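Local coordinates for protein intramolecular trans-sialidase (Macrobdella decora, PDB 3SLI) that probably cleaves sialic acid from sialoglycoconjugates by intramolecular transfer, releasing it as 2,7-anhydro-Neu5Ac, at residues V153-T158 against G170-I175; K302-I307 against D494-N499; V407-N410 against F414-N417. All coordinates share one frame; numbering follows the deposited sequence.

How the interactions relate
The three contacts sit in separate parts of a long, strand-rich chain. Interaction 1 lies in the N-terminal concanavalin-like sandwich, across the chain's centre from the other two: its centre is 58 Å from that of interaction 2 and 55 Å from that of interaction 3. Interaction 2 joins surface loops of the sialidase propeller. Interaction 3 belongs to a strand-rich insertion that leaves the propeller after strand 307-314 and returns at strand 427-433, so along the sequence it falls between the two halves of interaction 2. Those two contacts remain about 17 Å apart at their nearest atoms. All three lie away from the 2,7-anhydro-Neu5Ac bound in the propeller.

Interaction 1: residues V153-T158 against G170-I175; sequences VTLGGT and GTIGDI
Leu155 lays its side chain against two isoleucines of the facing strand, Ile172 and Ile175, and these three buried residues make the whole contact. Its CG rests 4.0 Å from Ile172 CG1, the two side chains meeting at a slant, while its CD1 comes to 3.7 Å from Ile175 CD1. With the second isoleucine the approach is alongside: the side chains run past each other in opposite directions and touch through their terminal methyls. Ile175 manages this by full extension, CG1 lying anti to the backbone N (chi1 -178°) and CD1 continuing the same zigzag. Leu155 is less relaxed, for a chi1 of -123° nearly eclipses CG with the hydrogen on CA.

Ile172 and Ile175 are three residues apart, yet both side chains set out toward Leu155. A classic beta bulge explains it: Gly173 and Asp174 together face a single residue of strand 37-45, and the extra residue resets the alternation of the strand. Strand 152-155 belongs to one antiparallel sheet and strand 170-178 to another, so the contact joins the facing layers of a beta sandwich, consistent with the concanavalin-like fold of this domain. Phe55 touches both Leu155 and Ile175, Ile14 touches Leu155 and Ile172, and Leu41 touches both isoleucines. In the bulge itself, Asp174 is hydrogen-bonded to Asn10 of the adjoining strand 5-14 and forms a salt bridge with Lys176.

Only carbon meets carbon between the two strands here, which implies that shape and the exclusion of water, rather than directional bonding, hold the layers together at this point.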
ATOM      1  N   VAL A 153       3.778  27.407 -29.702  1.00 13.39           N
ATOM      2  CA  VAL A 153       3.661  25.974 -29.468  1.00 12.48           C
ATOM      3  C   VAL A 153       5.059  25.688 -28.942  1.00 11.91           C
ATOM      4  O   VAL A 153       6.054  25.911 -29.646  1.00 11.80           O
ATOM      5  CB  VAL A 153       3.417  25.166 -30.766  1.00 13.86           C
ATOM      6  CG1 VAL A 153       3.349  23.672 -30.439  1.00 11.48           C
ATOM      7  CG2 VAL A 153       2.122  25.614 -31.431  1.00 13.80           C
ATOM      8  N   THR A 154       5.137  25.225 -27.699  1.00 12.66           N
ATOM      9  CA  THR A 154       6.421  24.986 -27.057  1.00 12.01           C
ATOM     10  C   THR A 154       6.547  23.624 -26.374  1.00 12.34           C
ATOM     11  O   THR A 154       5.590  23.083 -25.820  1.00 12.08           O
ATOM     12  CB  THR A 154       6.705  26.109 -26.003  1.00 12.19           C
ATOM     13  OG1 THR A 154       6.646  27.392 -26.639  1.00 13.35           O
ATOM     14  CG2 THR A 154       8.075  25.940 -25.358  1.00  9.35           C
ATOM     15  N   LEU A 155       7.763  23.103 -26.419  1.00 13.83           N
ATOM     16  CA  LEU A 155       8.123  21.836 -25.805  1.00 13.57           C
ATOM     17  C   LEU A 155       9.022  22.194 -24.611  1.00 12.35           C
ATOM     18  O   LEU A 155       9.835  23.124 -24.697  1.00 10.52           O
ATOM     19  CB  LEU A 155       8.937  21.024 -26.819  1.00 16.74           C
ATOM     20  CG  LEU A 155       8.556  19.625 -27.297  1.00 16.14           C
ATOM     21  CD1 LEU A 155       7.072  19.507 -27.541  1.00 13.41           C
ATOM     22  CD2 LEU A 155       9.381  19.293 -28.547  1.00 12.37           C
ATOM     23  N   GLY A 156       8.845  21.490 -23.494  1.00 14.76           N
ATOM     24  CA  GLY A 156       9.677  21.715 -22.318  1.00 12.77           C
ATOM     25  C   GLY A 156       9.456  22.956 -21.475  1.00 12.62           C
ATOM     26  O   GLY A 156      10.330  23.343 -20.696  1.00 14.62           O
ATOM     27  N   GLY A 157       8.291  23.573 -21.596  1.00 12.02           N
ATOM     28  CA  GLY A 157       8.009  24.762 -20.817  1.00 11.89           C
ATOM     29  C   GLY A 157       6.741  25.424 -21.309  1.00 12.48           C
ATOM     30  O   GLY A 157       6.175  25.006 -22.327  1.00 12.48           O
ATOM     31  N   THR A 158       6.259  26.406 -20.554  1.00 12.69           N
ATOM     32  CA  THR A 158       5.059  27.160 -20.908  1.00 13.02           C
ATOM     33  C   THR A 158       5.458  28.629 -20.922  1.00 14.96           C
ATOM     34  O   THR A 158       5.986  29.135 -19.931  1.00 10.97           O
ATOM     35  CB  THR A 158       3.933  26.947 -19.884  1.00 12.47           C
ATOM     36  OG1 THR A 158       3.446  25.600 -19.986  1.00 11.48           O
ATOM     37  CG2 THR A 158       2.780  27.924 -20.129  1.00  9.60           C
ATOM     38  N   GLY A 170      15.707  17.673 -20.096  1.00 15.44           N
ATOM     39  CA  GLY A 170      15.804  16.277 -20.488  1.00 16.62           C
ATOM     40  C   GLY A 170      15.638  16.060 -21.982  1.00 15.89           C
ATOM     41  O   GLY A 170      16.097  16.879 -22.783  1.00 15.13           O
ATOM     42  N   THR A 171      14.956  14.979 -22.351  1.00 14.87           N
ATOM     43  CA  THR A 171      14.731  14.632 -23.753  1.00 14.66           C
ATOM     44  C   THR A 171      13.283  14.267 -24.088  1.00 14.20           C
ATOM     45  O   THR A 171      12.630  13.517 -23.357  1.00 13.37           O
ATOM     46  CB  THR A 171      15.612  13.419 -24.173  1.00 15.46           C
ATOM     47  OG1 THR A 171      16.998  13.742 -24.007  1.00 16.26           O
ATOM     48  CG2 THR A 171      15.354  13.028 -25.640  1.00 13.82           C
ATOM     49  N   ILE A 172      12.769  14.835 -25.176  1.00 13.79           N
ATOM     50  CA  ILE A 172      11.434  14.486 -25.644  1.00 13.51           C
ATOM     51  C   ILE A 172      11.768  13.438 -26.717  1.00 14.93           C
ATOM     52  O   ILE A 172      12.280  13.773 -27.790  1.00 13.52           O
ATOM     53  CB  ILE A 172      10.681  15.680 -26.289  1.00 12.04           C
ATOM     54  CG1 ILE A 172      10.456  16.802 -25.266  1.00 12.37           C
ATOM     55  CG2 ILE A 172       9.335  15.208 -26.843  1.00 11.67           C
ATOM     56  CD1 ILE A 172       9.596  16.406 -24.085  1.00 13.43           C
ATOM     57  N   GLY A 173      11.578  12.167 -26.376  1.00 13.65           N
ATOM     58  CA  GLY A 173      11.875  11.092 -27.305  1.00 14.13           C
ATOM     59  C   GLY A 173      11.037  11.161 -28.565  1.00 15.84           C
ATOM     60  O   GLY A 173      11.545  10.982 -29.677  1.00 16.14           O
ATOM     61  N   ASP A 174       9.755  11.466 -28.400  1.00 15.80           N
ATOM     62  CA  ASP A 174       8.853  11.546 -29.530  1.00 17.10           C
ATOM     63  C   ASP A 174       7.579  12.263 -29.122  1.00 16.43           C
ATOM     64  O   ASP A 174       7.186  12.229 -27.956  1.00 16.61           O
ATOM     65  CB  ASP A 174       8.505  10.125 -30.004  1.00 22.23           C
ATOM     66  CG  ASP A 174       7.923  10.095 -31.408  1.00 29.85           C
ATOM     67  OD1 ASP A 174       8.714  10.083 -32.382  1.00 33.16           O
ATOM     68  OD2 ASP A 174       6.679  10.080 -31.538  1.00 31.96           O
ATOM     69  N   ILE A 175       6.978  12.968 -30.073  1.00 15.31           N
ATOM     70  CA  ILE A 175       5.712  13.642 -29.849  1.00 14.39           C
ATOM     71  C   ILE A 175       4.899  13.595 -31.138  1.00 13.93           C
ATOM     72  O   ILE A 175       5.439  13.781 -32.228  1.00 13.75           O
ATOM     73  CB  ILE A 175       5.851  15.121 -29.380  1.00 14.49           C
ATOM     74  CG1 ILE A 175       4.452  15.696 -29.125  1.00 13.19           C
ATOM     75  CG2 ILE A 175       6.613  15.967 -30.405  1.00 14.78           C
ATOM     76  CD1 ILE A 175       4.436  17.125 -28.654  1.00 15.70           C
TER

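Interaction 2: residues K302-I307 against D494-N499; sequences KLTKRI and DDHGDN
His496 gives more surface to the contact than any other residue here, meeting Leu303 and Thr304 on the other loop. Leu303 CD2 comes to the edge of the imidazole, near its plane, at 4.1 Å from His496 NE2, and the two side chains cross at about a right angle. Thr304 brings its methyl: CG2 approaches His496 CG obliquely at 4.3 Å. The threonine's other branch is polar, with OG1 2.6 Å from a water that donates to His496 O.

His496 sits in an Asp box, the Ser-x-Asp-x-Gly-x-x-Trp hairpin turn running from Ser493 to Trp500 and a hallmark of sialidase propeller blades. A type I' turn from Asp495 to Asp498 shapes it, and Asp495 grips Asn499 twice: OD1 takes Asn499 N at 2.9 Å, and OD2 offers its syn lone pair to Asn499 ND2, nearly straight at 171°.

A second water donates to both His496 O, at 2.7 Å, and Asp498 OD1. It accepts from Arg306 NH1 at 3.1 Å, in the guanidinium plane, linking charges too far apart for a salt bridge. Arg306 is also held by a salt bridge to Asp434 and a cation-pi contact with Tyr432.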
ATOM      1  N   LYS A 302      10.032 -23.631   8.839  1.00 14.83           N
ATOM      2  CA  LYS A 302      10.897 -24.467   8.002  1.00 17.35           C
ATOM      3  C   LYS A 302      10.992 -25.927   8.413  1.00 21.08           C
ATOM      4  O   LYS A 302      11.322 -26.779   7.593  1.00 18.97           O
ATOM      5  CB  LYS A 302      12.292 -23.862   7.873  1.00 17.49           C
ATOM      6  CG  LYS A 302      12.298 -22.545   7.114  1.00 20.83           C
ATOM      7  CD  LYS A 302      13.674 -22.220   6.574  1.00 26.64           C
ATOM      8  CE  LYS A 302      13.654 -20.908   5.821  1.00 30.39           C
ATOM      9  NZ  LYS A 302      13.276 -19.807   6.751  1.00 36.47           N
ATOM     10  N   LEU A 303      10.701 -26.214   9.678  1.00 21.43           N
ATOM     11  CA  LEU A 303      10.745 -27.581  10.171  1.00 21.51           C
ATOM     12  C   LEU A 303       9.564 -28.407   9.643  1.00 23.25           C
ATOM     13  O   LEU A 303       9.738 -29.557   9.245  1.00 24.05           O
ATOM     14  CB  LEU A 303      10.792 -27.584  11.706  1.00 23.07           C
ATOM     15  CG  LEU A 303      12.164 -27.389  12.397  1.00 28.20           C
ATOM     16  CD1 LEU A 303      13.157 -26.646  11.513  1.00 27.87           C
ATOM     17  CD2 LEU A 303      11.996 -26.677  13.739  1.00 24.95           C
ATOM     18  N   THR A 304       8.381 -27.803   9.580  1.00 22.16           N
ATOM     19  CA  THR A 304       7.183 -28.500   9.112  1.00 22.50           C
ATOM     20  C   THR A 304       6.738 -28.079   7.710  1.00 22.98           C
ATOM     21  O   THR A 304       5.847 -28.695   7.123  1.00 24.25           O
ATOM     22  CB  THR A 304       6.006 -28.253  10.067  1.00 24.73           C
ATOM     23  OG1 THR A 304       5.756 -26.844  10.162  1.00 24.74           O
ATOM     24  CG2 THR A 304       6.316 -28.792  11.453  1.00 19.95           C
ATOM     25  N   LYS A 305       7.364 -27.026   7.190  1.00 23.15           N
ATOM     26  CA  LYS A 305       7.068 -26.450   5.874  1.00 21.16           C
ATOM     27  C   LYS A 305       5.707 -25.758   5.841  1.00 20.45           C
ATOM     28  O   LYS A 305       5.291 -25.244   4.793  1.00 22.81           O
ATOM     29  CB  LYS A 305       7.173 -27.496   4.754  1.00 25.09           C
ATOM     30  CG  LYS A 305       8.537 -28.190   4.651  1.00 27.25           C
ATOM     31  CD  LYS A 305       9.681 -27.201   4.470  1.00 30.13           C
ATOM     32  CE  LYS A 305      11.040 -27.897   4.594  1.00 29.79           C
ATOM     33  NZ  LYS A 305      12.152 -26.928   4.862  1.00 25.60           N
ATOM     34  N   ARG A 306       5.046 -25.701   6.996  1.00 13.60           N
ATOM     35  CA  ARG A 306       3.740 -25.053   7.136  1.00 13.04           C
ATOM     36  C   ARG A 306       3.879 -23.532   7.036  1.00 12.27           C
ATOM     37  O   ARG A 306       4.886 -22.968   7.485  1.00 11.16           O
ATOM     38  CB  ARG A 306       3.135 -25.425   8.499  1.00 14.30           C
ATOM     39  CG  ARG A 306       1.839 -24.712   8.864  1.00 13.01           C
ATOM     40  CD  ARG A 306       1.141 -25.402  10.033  1.00 14.66           C
ATOM     41  NE  ARG A 306       0.707 -26.756   9.686  1.00 13.21           N
ATOM     42  CZ  ARG A 306       0.019 -27.565  10.490  1.00 14.97           C
ATOM     43  NH1 ARG A 306      -0.320 -27.175  11.711  1.00 10.93           N
ATOM     44  NH2 ARG A 306      -0.377 -28.757  10.054  1.00 14.38           N
ATOM     45  N   ILE A 307       2.894 -22.867   6.433  1.00 13.26           N
ATOM     46  CA  ILE A 307       2.933 -21.406   6.325  1.00 12.50           C
ATOM     47  C   ILE A 307       1.749 -20.834   7.087  1.00 11.91           C
ATOM     48  O   ILE A 307       0.715 -21.495   7.220  1.00 11.31           O
ATOM     49  CB  ILE A 307       2.939 -20.880   4.858  1.00 11.08           C
ATOM     50  CG1 ILE A 307       1.593 -21.133   4.179  1.00 14.36           C
ATOM     51  CG2 ILE A 307       4.086 -21.511   4.071  1.00 10.63           C
ATOM     52  CD1 ILE A 307       1.473 -20.476   2.806  1.00 14.13           C
ATOM     53  N   ASP A 494       6.343 -22.115  20.686  1.00 13.95           N
ATOM     54  CA  ASP A 494       7.363 -23.147  20.780  1.00 16.29           C
ATOM     55  C   ASP A 494       6.829 -24.504  20.311  1.00 17.08           C
ATOM     56  O   ASP A 494       7.555 -25.501  20.331  1.00 16.22           O
ATOM     57  CB  ASP A 494       7.885 -23.258  22.214  1.00 16.59           C
ATOM     58  CG  ASP A 494       8.806 -22.114  22.590  1.00 17.34           C
ATOM     59  OD1 ASP A 494       9.663 -21.736  21.761  1.00 16.05           O
ATOM     60  OD2 ASP A 494       8.683 -21.609  23.725  1.00 19.32           O
ATOM     61  N   ASP A 495       5.557 -24.538  19.924  1.00 15.29           N
ATOM     62  CA  ASP A 495       4.941 -25.770  19.447  1.00 16.72           C
ATOM     63  C   ASP A 495       4.409 -25.641  18.019  1.00 18.97           C
ATOM     64  O   ASP A 495       3.281 -26.037  17.716  1.00 16.70           O
ATOM     65  CB  ASP A 495       3.850 -26.265  20.411  1.00 15.82           C
ATOM     66  CG  ASP A 495       2.744 -25.249  20.649  1.00 17.76           C
ATOM     67  OD1 ASP A 495       2.747 -24.162  20.035  1.00 17.39           O
ATOM     68  OD2 ASP A 495       1.851 -25.549  21.464  1.00 16.61           O
ATOM     69  N   HIS A 496       5.221 -25.021  17.169  1.00 19.05           N
ATOM     70  CA  HIS A 496       4.915 -24.854  15.749  1.00 19.90           C
ATOM     71  C   HIS A 496       3.583 -24.200  15.397  1.00 19.46           C
ATOM     72  O   HIS A 496       2.915 -24.601  14.441  1.00 20.39           O
ATOM     73  CB  HIS A 496       5.078 -26.201  15.030  1.00 18.20           C
ATOM     74  CG  HIS A 496       6.379 -26.874  15.337  1.00 16.70           C
ATOM     75  ND1 HIS A 496       6.474 -27.938  16.207  1.00 21.31           N
ATOM     76  CD2 HIS A 496       7.646 -26.571  14.975  1.00 16.99           C
ATOM     77  CE1 HIS A 496       7.745 -28.255  16.375  1.00 18.68           C
ATOM     78  NE2 HIS A 496       8.478 -27.441  15.640  1.00 22.24           N
ATOM     79  N   GLY A 497       3.215 -23.175  16.157  1.00 16.78           N
ATOM     80  CA  GLY A 497       1.987 -22.457  15.877  1.00 18.63           C
ATOM     81  C   GLY A 497       0.714 -22.897  16.562  1.00 18.76           C
ATOM     82  O   GLY A 497      -0.323 -22.252  16.390  1.00 19.26           O
ATOM     83  N   ASP A 498       0.765 -23.983  17.326  1.00 19.45           N
ATOM     84  CA  ASP A 498      -0.431 -24.448  18.014  1.00 21.21           C
ATOM     85  C   ASP A 498      -0.829 -23.519  19.156  1.00 21.55           C
ATOM     86  O   ASP A 498      -2.019 -23.293  19.381  1.00 21.82           O
ATOM     87  CB  ASP A 498      -0.253 -25.885  18.522  1.00 25.29           C
ATOM     88  CG  ASP A 498      -0.157 -26.910  17.386  1.00 32.39           C
ATOM     89  OD1 ASP A 498      -0.636 -26.633  16.257  1.00 34.17           O
ATOM     90  OD2 ASP A 498       0.402 -28.004  17.631  1.00 32.19           O
ATOM     91  N   ASN A 499       0.159 -22.945  19.846  1.00 18.37           N
ATOM     92  CA  ASN A 499      -0.105 -22.039  20.967  1.00 19.58           C
ATOM     93  C   ASN A 499       0.839 -20.851  20.966  1.00 18.51           C
ATOM     94  O   ASN A 499       2.024 -20.989  20.659  1.00 18.91           O
ATOM     95  CB  ASN A 499      -0.008 -22.779  22.303  1.00 18.94           C
ATOM     96  CG  ASN A 499      -1.131 -23.769  22.488  1.00 21.32           C
ATOM     97  OD1 ASN A 499      -2.259 -23.384  22.794  1.00 22.35           O
ATOM     98  ND2 ASN A 499      -0.844 -25.048  22.266  1.00 19.69           N
TER
HETATM   99  O   HOH W   1       3.900 -26.313  11.878  1.00 23.19           O
HETATM  100  O   HOH W   2       0.373 -25.121  13.878  1.00 18.28           O

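Interaction 3: residues V407-N410 against F414-N417; sequences VDVN and FYKN
This is a close carbonyl-to-ring contact, backed by a water bridge, between the end of the short strand 407-410 and the loop that follows it in the insertion of the propeller domain. Asn410 O stands 3.2 Å from Tyr415 CE2 and 3.7 Å from Tyr415 CD2, approaching the ring obliquely. Val409 adds a looser apolar touch, its CG2 lying 4.4 Å from the same CE2. Asn410 takes part through its backbone, since its amide leads away from the tyrosine.

The torsions of Tyr415 decide which part of the ring is met. CG is anti to the carbonyl carbon (chi1 -65°), and a chi2 of -3° turns the ring almost into the plane of CA, CB and CG. CD1 is thereby folded back beside CA, and CD2 and CE2 form the flank that meets Asn410. The ring is steadied in this rotation by the bonds at its hydroxyl.

The phenol end has two partners. Its OH is hydrogen-bonded to the backbone N of Asp267, and it lies 2.6 Å from a water that donates to Asn410 O over 2.8 Å. The water thus ties Tyr415 OH to the very carbonyl that leans on the ring, giving the loop a polar link to the strand end as well as a van der Waals one.

On the strand side, Val407 and Val409 pair through their backbones with Gln390 and Cys388 of strand 384-396, and Asp408 forms a salt bridge with Lys389. On the loop side, the backbone of Phe414 bonds to Ala316, just beyond propeller strand 307-314, before the chain enters strand 420-422.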
ATOM      1  N   VAL A 407     -29.138 -10.047  -1.413  1.00 28.89           N
ATOM      2  CA  VAL A 407     -28.208 -11.169  -1.330  1.00 28.14           C
ATOM      3  C   VAL A 407     -28.042 -11.620   0.123  1.00 28.13           C
ATOM      4  O   VAL A 407     -27.740 -10.809   1.003  1.00 26.73           O
ATOM      5  CB  VAL A 407     -26.820 -10.790  -1.893  1.00 28.00           C
ATOM      6  CG1 VAL A 407     -25.848 -11.954  -1.740  1.00 25.03           C
ATOM      7  CG2 VAL A 407     -26.938 -10.383  -3.357  1.00 26.43           C
ATOM      8  N   ASP A 408     -28.246 -12.910   0.372  1.00 27.36           N
ATOM      9  CA  ASP A 408     -28.108 -13.466   1.716  1.00 27.41           C
ATOM     10  C   ASP A 408     -26.711 -14.009   1.959  1.00 27.57           C
ATOM     11  O   ASP A 408     -26.157 -14.725   1.123  1.00 27.87           O
ATOM     12  CB  ASP A 408     -29.116 -14.595   1.951  1.00 29.85           C
ATOM     13  CG  ASP A 408     -30.529 -14.091   2.112  1.00 30.24           C
ATOM     14  OD1 ASP A 408     -30.875 -13.616   3.216  1.00 35.04           O
ATOM     15  OD2 ASP A 408     -31.294 -14.176   1.135  1.00 36.33           O
ATOM     16  N   VAL A 409     -26.137 -13.649   3.103  1.00 27.27           N
ATOM     17  CA  VAL A 409     -24.814 -14.127   3.490  1.00 24.90           C
ATOM     18  C   VAL A 409     -24.954 -14.683   4.897  1.00 25.30           C
ATOM     19  O   VAL A 409     -25.864 -14.297   5.644  1.00 26.20           O
ATOM     20  CB  VAL A 409     -23.734 -13.002   3.483  1.00 22.35           C
ATOM     21  CG1 VAL A 409     -23.502 -12.501   2.066  1.00 21.67           C
ATOM     22  CG2 VAL A 409     -24.134 -11.861   4.409  1.00 16.06           C
ATOM     23  N   ASN A 410     -24.082 -15.616   5.250  1.00 25.55           N
ATOM     24  CA  ASN A 410     -24.129 -16.205   6.577  1.00 25.41           C
ATOM     25  C   ASN A 410     -23.862 -15.151   7.644  1.00 25.56           C
ATOM     26  O   ASN A 410     -22.947 -14.332   7.513  1.00 25.14           O
ATOM     27  CB  ASN A 410     -23.127 -17.351   6.694  1.00 24.19           C
ATOM     28  CG  ASN A 410     -23.532 -18.569   5.884  1.00 24.85           C
ATOM     29  OD1 ASN A 410     -22.681 -19.290   5.366  1.00 27.24           O
ATOM     30  ND2 ASN A 410     -24.830 -18.828   5.802  1.00 21.67           N
ATOM     31  N   PHE A 414     -19.054 -10.995  13.834  1.00 19.31           N
ATOM     32  CA  PHE A 414     -18.396  -9.702  13.658  1.00 18.62           C
ATOM     33  C   PHE A 414     -19.183  -8.738  12.769  1.00 19.28           C
ATOM     34  O   PHE A 414     -18.722  -7.628  12.492  1.00 22.53           O
ATOM     35  CB  PHE A 414     -16.983  -9.901  13.109  1.00 16.43           C
ATOM     36  CG  PHE A 414     -16.102 -10.726  14.005  1.00 17.75           C
ATOM     37  CD1 PHE A 414     -15.622 -10.205  15.203  1.00 16.07           C
ATOM     38  CD2 PHE A 414     -15.760 -12.031  13.660  1.00 17.91           C
ATOM     39  CE1 PHE A 414     -14.813 -10.969  16.045  1.00 15.42           C
ATOM     40  CE2 PHE A 414     -14.947 -12.805  14.501  1.00 19.49           C
ATOM     41  CZ  PHE A 414     -14.475 -12.269  15.695  1.00 16.32           C
ATOM     42  N   TYR A 415     -20.380  -9.147  12.354  1.00 19.19           N
ATOM     43  CA  TYR A 415     -21.237  -8.335  11.483  1.00 19.37           C
ATOM     44  C   TYR A 415     -22.160  -7.429  12.297  1.00 20.87           C
ATOM     45  O   TYR A 415     -22.675  -7.838  13.342  1.00 20.15           O
ATOM     46  CB  TYR A 415     -22.075  -9.241  10.570  1.00 20.74           C
ATOM     47  CG  TYR A 415     -21.278 -10.051   9.563  1.00 18.70           C
ATOM     48  CD1 TYR A 415     -19.888  -9.915   9.455  1.00 18.55           C
ATOM     49  CD2 TYR A 415     -21.920 -10.937   8.699  1.00 19.77           C
ATOM     50  CE1 TYR A 415     -19.160 -10.650   8.509  1.00 19.09           C
ATOM     51  CE2 TYR A 415     -21.203 -11.674   7.750  1.00 17.47           C
ATOM     52  CZ  TYR A 415     -19.828 -11.526   7.659  1.00 18.22           C
ATOM     53  OH  TYR A 415     -19.130 -12.243   6.715  1.00 15.91           O
ATOM     54  N   LYS A 416     -22.437  -6.231  11.787  1.00 20.29           N
ATOM     55  CA  LYS A 416     -23.279  -5.292  12.523  1.00 23.65           C
ATOM     56  C   LYS A 416     -24.724  -5.726  12.743  1.00 25.45           C
ATOM     57  O   LYS A 416     -25.341  -5.328  13.734  1.00 27.03           O
ATOM     58  CB  LYS A 416     -23.229  -3.883  11.921  1.00 24.93           C
ATOM     59  CG  LYS A 416     -24.072  -3.669  10.690  1.00 28.77           C
ATOM     60  CD  LYS A 416     -24.209  -2.186  10.363  1.00 30.98           C
ATOM     61  CE  LYS A 416     -24.811  -2.002   8.978  1.00 32.72           C
ATOM     62  NZ  LYS A 416     -24.864  -0.588   8.517  1.00 32.01           N
ATOM     63  N   ASN A 417     -25.271  -6.540  11.844  1.00 25.43           N
ATOM     64  CA  ASN A 417     -26.658  -6.981  12.007  1.00 27.34           C
ATOM     65  C   ASN A 417     -26.794  -8.381  12.583  1.00 26.70           C
ATOM     66  O   ASN A 417     -27.851  -9.000  12.469  1.00 29.22           O
ATOM     67  CB  ASN A 417     -27.444  -6.878  10.688  1.00 25.20           C
ATOM     68  CG  ASN A 417     -27.677  -5.439  10.250  1.00 27.37           C
ATOM     69  OD1 ASN A 417     -27.810  -5.167   9.058  1.00 30.70           O
ATOM     70  ND2 ASN A 417     -27.725  -4.513  11.204  1.00 25.86           N
TER
HETATM   71  O   HOH W   3     -20.370 -14.539   6.470  1.00 25.48           O